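Local coordinates for UL37 (Suid herpesvirus 1, PDB 4K70), which is an inner tegument protein that probably takes part in controlling viral trafficking, here as its N-terminal half, at residues A[42-54]-A[93-107]. Residues are numbered along the deposited sequence; the frame is centred on the assembly and turned at random.
Sequences VRGLWARALRLAC and ELLGVVNGDDTTAAL. With NA (sodium ion), chain I; NA (sodium ion), chain Q.
From Arg43 beside Leu94 to Cys54 beside Leu107, the helix segment 42-54 runs within 10° of parallel to two short helices in succession, its axis 9.4 Å from that of 93-98 and 9.7 Å from that of 101-107. Trp46 spans the break between them. With CG anti to the backbone N (chi1 171°), its indole reaches into the interface, where CA of Val98 makes a CH-pi contact over the five-membered ring and Val98 CG2 lies over the same face; CB of Leu50 covers the opposite face near its rim. Held in this sandwich, the ring directs NE1 in its own plane to Thr103 OG1 at 3.0 Å, a nearly straight bond (168°). That hydroxyl in turn donates to Val98 O (2.8 Å), approaching from above the carbonyl plane. Threonine suits the place because one hydroxyl serves the buried indole N-H and ties the second short helix to the last turn of the first, while its CG2 packs tightly on Leu50 CD2. Farther along, Arg51 bends back at chi2 and lays its guanidinium over Ala106 CB, a methyl small enough to let the flat group lie close. Its NH2 meets Asp102 OD1 on the syn side at 2.9 Å in a salt bridge, and a water joins Asp102 OD2 to Ala47 O. Cys54 SG rests against Leu107 CD2 (3.5 Å). At the other end, Val42 CG1 touches Leu94 CD1, and Arg43 stacks its guanidinium loosely on the carboxylate of Glu93, which also binds a sodium ion. Asn99 and Asp121 share another sodium ion. Helix 63-78 packs on Trp46, Leu94 and Val98, helix 4-12 lies against Leu45, and helix 120-137 touches Leu95 and Thr103, placing the contact within an all-helical bundle.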
loop_
_atom_site.group_PDB
_atom_site.type_symbol
_atom_site.label_atom_id
_atom_site.label_comp_id
_atom_site.label_asym_id
_atom_site.label_seq_id
_atom_site.Cartn_x
_atom_site.Cartn_y
_atom_site.Cartn_z
ATOM N N VAL A 42 -21.504 7.352 -15.466
ATOM C CA VAL A 42 -21.994 8.604 -14.899
ATOM C C VAL A 42 -22.010 9.696 -15.944
ATOM O O VAL A 42 -22.963 10.456 -16.033
ATOM C CB VAL A 42 -21.151 9.059 -13.700
ATOM C CG1 VAL A 42 -21.558 10.482 -13.270
ATOM C CG2 VAL A 42 -21.295 8.064 -12.564
ATOM N N ARG A 43 -20.937 9.777 -16.718
ATOM C CA ARG A 43 -20.804 10.756 -17.785
ATOM C C ARG A 43 -21.963 10.677 -18.787
ATOM O O ARG A 43 -22.479 11.695 -19.234
ATOM C CB ARG A 43 -19.469 10.538 -18.494
ATOM C CG ARG A 43 -19.019 11.667 -19.359
ATOM C CD ARG A 43 -17.504 11.663 -19.467
ATOM N NE ARG A 43 -16.988 10.354 -19.865
ATOM C CZ ARG A 43 -17.001 9.895 -21.114
ATOM N NH1 ARG A 43 -17.509 10.636 -22.091
ATOM N NH2 ARG A 43 -16.511 8.697 -21.384
ATOM N N GLY A 44 -22.389 9.464 -19.120
ATOM C CA GLY A 44 -23.514 9.291 -20.023
ATOM C C GLY A 44 -24.854 9.702 -19.434
ATOM O O GLY A 44 -25.757 10.098 -20.165
ATOM N N LEU A 45 -24.982 9.630 -18.112
ATOM C CA LEU A 45 -26.262 9.881 -17.453
ATOM C C LEU A 45 -26.359 11.220 -16.726
ATOM O O LEU A 45 -27.421 11.558 -16.209
ATOM C CB LEU A 45 -26.558 8.788 -16.438
ATOM C CG LEU A 45 -26.831 7.390 -16.973
ATOM C CD1 LEU A 45 -26.964 6.422 -15.807
ATOM C CD2 LEU A 45 -28.076 7.394 -17.836
ATOM N N TRP A 46 -25.266 11.973 -16.666
ATOM C CA TRP A 46 -25.217 13.119 -15.764
ATOM C C TRP A 46 -26.276 14.190 -16.051
ATOM O O TRP A 46 -27.020 14.594 -15.151
ATOM C CB TRP A 46 -23.839 13.783 -15.751
ATOM C CG TRP A 46 -23.902 15.071 -14.987
ATOM C CD1 TRP A 46 -24.019 16.321 -15.502
ATOM C CD2 TRP A 46 -23.926 15.215 -13.567
ATOM N NE1 TRP A 46 -24.091 17.246 -14.494
ATOM C CE2 TRP A 46 -24.036 16.592 -13.289
ATOM C CE3 TRP A 46 -23.852 14.315 -12.495
ATOM C CZ2 TRP A 46 -24.067 17.096 -11.984
ATOM C CZ3 TRP A 46 -23.885 14.809 -11.202
ATOM C CH2 TRP A 46 -23.992 16.192 -10.958
ATOM N N ALA A 47 -26.321 14.662 -17.295
ATOM C CA ALA A 47 -27.180 15.787 -17.662
ATOM C C ALA A 47 -28.655 15.464 -17.418
ATOM O O ALA A 47 -29.393 16.282 -16.861
ATOM C CB ALA A 47 -26.935 16.193 -19.101
ATOM N N ARG A 48 -29.063 14.261 -17.815
ATOM C CA ARG A 48 -30.418 13.771 -17.578
ATOM C C ARG A 48 -30.693 13.627 -16.087
ATOM O O ARG A 48 -31.757 14.009 -15.607
ATOM C CB ARG A 48 -30.631 12.403 -18.250
ATOM C CG ARG A 48 -30.494 12.387 -19.771
ATOM C CD ARG A 48 -30.238 10.952 -20.288
ATOM N NE ARG A 48 -31.347 10.048 -19.974
ATOM C CZ ARG A 48 -31.302 8.720 -20.089
ATOM N NH1 ARG A 48 -30.194 8.115 -20.507
ATOM N NH2 ARG A 48 -32.368 7.992 -19.780
ATOM N N ALA A 49 -29.750 13.043 -15.352
ATOM C CA ALA A 49 -29.939 12.890 -13.915
ATOM C C ALA A 49 -30.086 14.257 -13.243
ATOM O O ALA A 49 -30.994 14.469 -12.449
ATOM C CB ALA A 49 -28.798 12.092 -13.285
ATOM N N LEU A 50 -29.203 15.190 -13.576
ATOM C CA LEU A 50 -29.262 16.509 -12.962
ATOM C C LEU A 50 -30.568 17.224 -13.319
ATOM O O LEU A 50 -31.208 17.835 -12.463
ATOM C CB LEU A 50 -28.073 17.365 -13.398
ATOM C CG LEU A 50 -28.141 18.750 -12.765
ATOM C CD1 LEU A 50 -27.802 18.655 -11.264
ATOM C CD2 LEU A 50 -27.241 19.730 -13.498
ATOM N N ARG A 51 -30.948 17.145 -14.590
ATOM C CA ARG A 51 -32.180 17.763 -15.073
ATOM C C ARG A 51 -33.409 17.197 -14.378
ATOM O O ARG A 51 -34.312 17.936 -14.010
ATOM C CB ARG A 51 -32.301 17.588 -16.588
ATOM C CG ARG A 51 -31.557 18.632 -17.369
ATOM C CD ARG A 51 -32.356 19.915 -17.410
ATOM N NE ARG A 51 -31.575 21.039 -17.913
ATOM C CZ ARG A 51 -32.019 22.290 -17.921
ATOM N NH1 ARG A 51 -33.235 22.551 -17.457
ATOM N NH2 ARG A 51 -31.258 23.275 -18.389
ATOM N N LEU A 52 -33.434 15.885 -14.189
ATOM C CA LEU A 52 -34.544 15.220 -13.515
ATOM C C LEU A 52 -34.624 15.564 -12.027
ATOM O O LEU A 52 -35.712 15.645 -11.441
ATOM C CB LEU A 52 -34.424 13.702 -13.689
ATOM C CG LEU A 52 -34.749 13.159 -15.079
ATOM C CD1 LEU A 52 -34.231 11.743 -15.204
ATOM C CD2 LEU A 52 -36.246 13.198 -15.303
ATOM N N ALA A 53 -33.469 15.748 -11.401
ATOM C CA ALA A 53 -33.463 16.138 -10.001
ATOM C C ALA A 53 -33.923 17.589 -9.875
ATOM O O ALA A 53 -34.748 17.914 -9.023
ATOM C CB ALA A 53 -32.087 15.940 -9.391
ATOM N N CYS A 54 -33.393 18.457 -10.729
ATOM C CA CYS A 54 -33.787 19.857 -10.729
ATOM C C CYS A 54 -35.275 20.004 -11.000
ATOM O O CYS A 54 -35.946 20.819 -10.376
ATOM C CB CYS A 54 -32.978 20.653 -11.753
ATOM S SG CYS A 54 -31.303 20.997 -11.174
ATOM N N GLU A 93 -12.449 13.945 -17.320
ATOM C CA GLU A 93 -13.418 14.064 -18.410
ATOM C C GLU A 93 -14.842 14.070 -17.858
ATOM O O GLU A 93 -15.703 14.793 -18.345
ATOM C CB GLU A 93 -13.222 12.945 -19.440
ATOM C CG GLU A 93 -13.868 13.236 -20.779
ATOM C CD GLU A 93 -13.680 12.102 -21.775
ATOM O OE1 GLU A 93 -14.356 12.127 -22.829
ATOM O OE2 GLU A 93 -12.867 11.188 -21.502
ATOM N N LEU A 94 -15.077 13.270 -16.824
ATOM C CA LEU A 94 -16.362 13.244 -16.153
ATOM C C LEU A 94 -16.600 14.561 -15.402
ATOM O O LEU A 94 -17.701 15.121 -15.440
ATOM C CB LEU A 94 -16.419 12.066 -15.184
ATOM C CG LEU A 94 -17.533 12.124 -14.147
ATOM C CD1 LEU A 94 -18.876 12.109 -14.835
ATOM C CD2 LEU A 94 -17.397 10.965 -13.176
ATOM N N LEU A 95 -15.568 15.060 -14.722
ATOM C CA LEU A 95 -15.677 16.357 -14.037
ATOM C C LEU A 95 -16.023 17.489 -15.000
ATOM O O LEU A 95 -16.804 18.376 -14.659
ATOM C CB LEU A 95 -14.386 16.705 -13.305
ATOM C CG LEU A 95 -14.037 15.802 -12.129
ATOM C CD1 LEU A 95 -12.760 16.308 -11.487
ATOM C CD2 LEU A 95 -15.186 15.754 -11.148
ATOM N N GLY A 96 -15.427 17.464 -16.189
ATOM C CA GLY A 96 -15.762 18.432 -17.228
ATOM C C GLY A 96 -17.245 18.468 -17.587
ATOM O O GLY A 96 -17.825 19.538 -17.780
ATOM N N VAL A 97 -17.856 17.294 -17.690
ATOM C CA VAL A 97 -19.298 17.181 -17.900
ATOM C C VAL A 97 -20.109 17.686 -16.696
ATOM O O VAL A 97 -21.046 18.466 -16.851
ATOM C CB VAL A 97 -19.684 15.722 -18.243
ATOM C CG1 VAL A 97 -21.186 15.502 -18.133
ATOM C CG2 VAL A 97 -19.195 15.386 -19.640
ATOM N N VAL A 98 -19.748 17.237 -15.499
ATOM C CA VAL A 98 -20.448 17.634 -14.280
ATOM C C VAL A 98 -20.467 19.158 -14.129
ATOM O O VAL A 98 -21.460 19.752 -13.693
ATOM C CB VAL A 98 -19.788 16.978 -13.038
ATOM C CG1 VAL A 98 -20.302 17.603 -11.747
ATOM C CG2 VAL A 98 -20.018 15.467 -13.054
ATOM N N ASN A 99 -19.364 19.773 -14.534
ATOM C CA ASN A 99 -19.119 21.192 -14.346
ATOM C C ASN A 99 -19.573 22.043 -15.540
ATOM O O ASN A 99 -19.380 23.254 -15.547
ATOM C CB ASN A 99 -17.618 21.393 -14.091
ATOM C CG ASN A 99 -17.257 22.822 -13.734
ATOM O OD1 ASN A 99 -17.734 23.370 -12.736
ATOM N ND2 ASN A 99 -16.385 23.426 -14.538
ATOM N N GLY A 100 -20.181 21.415 -16.544
ATOM C CA GLY A 100 -20.580 22.122 -17.746
ATOM C C GLY A 100 -21.613 23.215 -17.514
ATOM O O GLY A 100 -22.248 23.287 -16.462
ATOM N N ASP A 101 -21.801 24.063 -18.515
ATOM C CA ASP A 101 -22.726 25.184 -18.383
ATOM C C ASP A 101 -24.159 24.752 -18.104
ATOM O O ASP A 101 -24.892 25.476 -17.439
ATOM C CB ASP A 101 -22.661 26.089 -19.609
ATOM C CG ASP A 101 -21.378 26.884 -19.665
ATOM O OD1 ASP A 101 -20.720 27.016 -18.609
ATOM O OD2 ASP A 101 -21.027 27.381 -20.755
ATOM N N ASP A 102 -24.554 23.565 -18.567
ATOM C CA ASP A 102 -25.948 23.143 -18.386
ATOM C C ASP A 102 -26.280 22.830 -16.951
ATOM O O ASP A 102 -27.444 22.907 -16.546
ATOM C CB ASP A 102 -26.328 21.936 -19.257
ATOM C CG ASP A 102 -27.841 21.643 -19.221
ATOM O OD1 ASP A 102 -28.645 22.599 -19.323
ATOM O OD2 ASP A 102 -28.232 20.467 -19.065
ATOM N N THR A 103 -25.260 22.451 -16.184
ATOM C CA THR A 103 -25.460 22.114 -14.793
ATOM C C THR A 103 -25.828 23.370 -14.014
ATOM O O THR A 103 -26.760 23.365 -13.211
ATOM C CB THR A 103 -24.181 21.481 -14.193
ATOM O OG1 THR A 103 -23.895 20.258 -14.882
ATOM C CG2 THR A 103 -24.366 21.202 -12.710
ATOM N N THR A 104 -25.072 24.438 -14.251
ATOM C CA THR A 104 -25.353 25.734 -13.644
ATOM C C THR A 104 -26.718 26.259 -14.096
ATOM O O THR A 104 -27.519 26.708 -13.274
ATOM C CB THR A 104 -24.276 26.761 -14.031
ATOM O OG1 THR A 104 -23.001 26.312 -13.552
ATOM C CG2 THR A 104 -24.601 28.153 -13.439
ATOM N N ALA A 105 -26.981 26.182 -15.400
ATOM C CA ALA A 105 -28.229 26.691 -15.962
ATOM C C ALA A 105 -29.431 25.979 -15.345
ATOM O O ALA A 105 -30.429 26.614 -14.999
ATOM C CB ALA A 105 -28.230 26.559 -17.490
ATOM N N ALA A 106 -29.320 24.668 -15.158
ATOM C CA ALA A 106 -30.433 23.900 -14.603
ATOM C C ALA A 106 -30.661 24.188 -13.126
ATOM O O ALA A 106 -31.802 24.350 -12.680
ATOM C CB ALA A 106 -30.231 22.409 -14.830
ATOM N N LEU A 107 -29.577 24.231 -12.359
ATOM C CA LEU A 107 -29.675 24.530 -10.939
ATOM C C LEU A 107 -30.177 25.959 -10.707
ATOM O O LEU A 107 -31.004 26.196 -9.833
ATOM C CB LEU A 107 -28.324 24.306 -10.244
ATOM C CG LEU A 107 -27.910 22.838 -10.074
ATOM C CD1 LEU A 107 -26.426 22.718 -9.716
ATOM C CD2 LEU A 107 -28.776 22.138 -9.033
HETATM NA NA NA I . -19.883 23.511 -11.834
HETATM NA NA NA Q . -13.293 10.264 -24.061
HETATM O O HOH W 1 -28.036 18.810 -16.939
HETATM O O HOH W 2 -21.536 23.958 -13.775
HETATM O O HOH W 3 -13.570 8.085 -23.120
#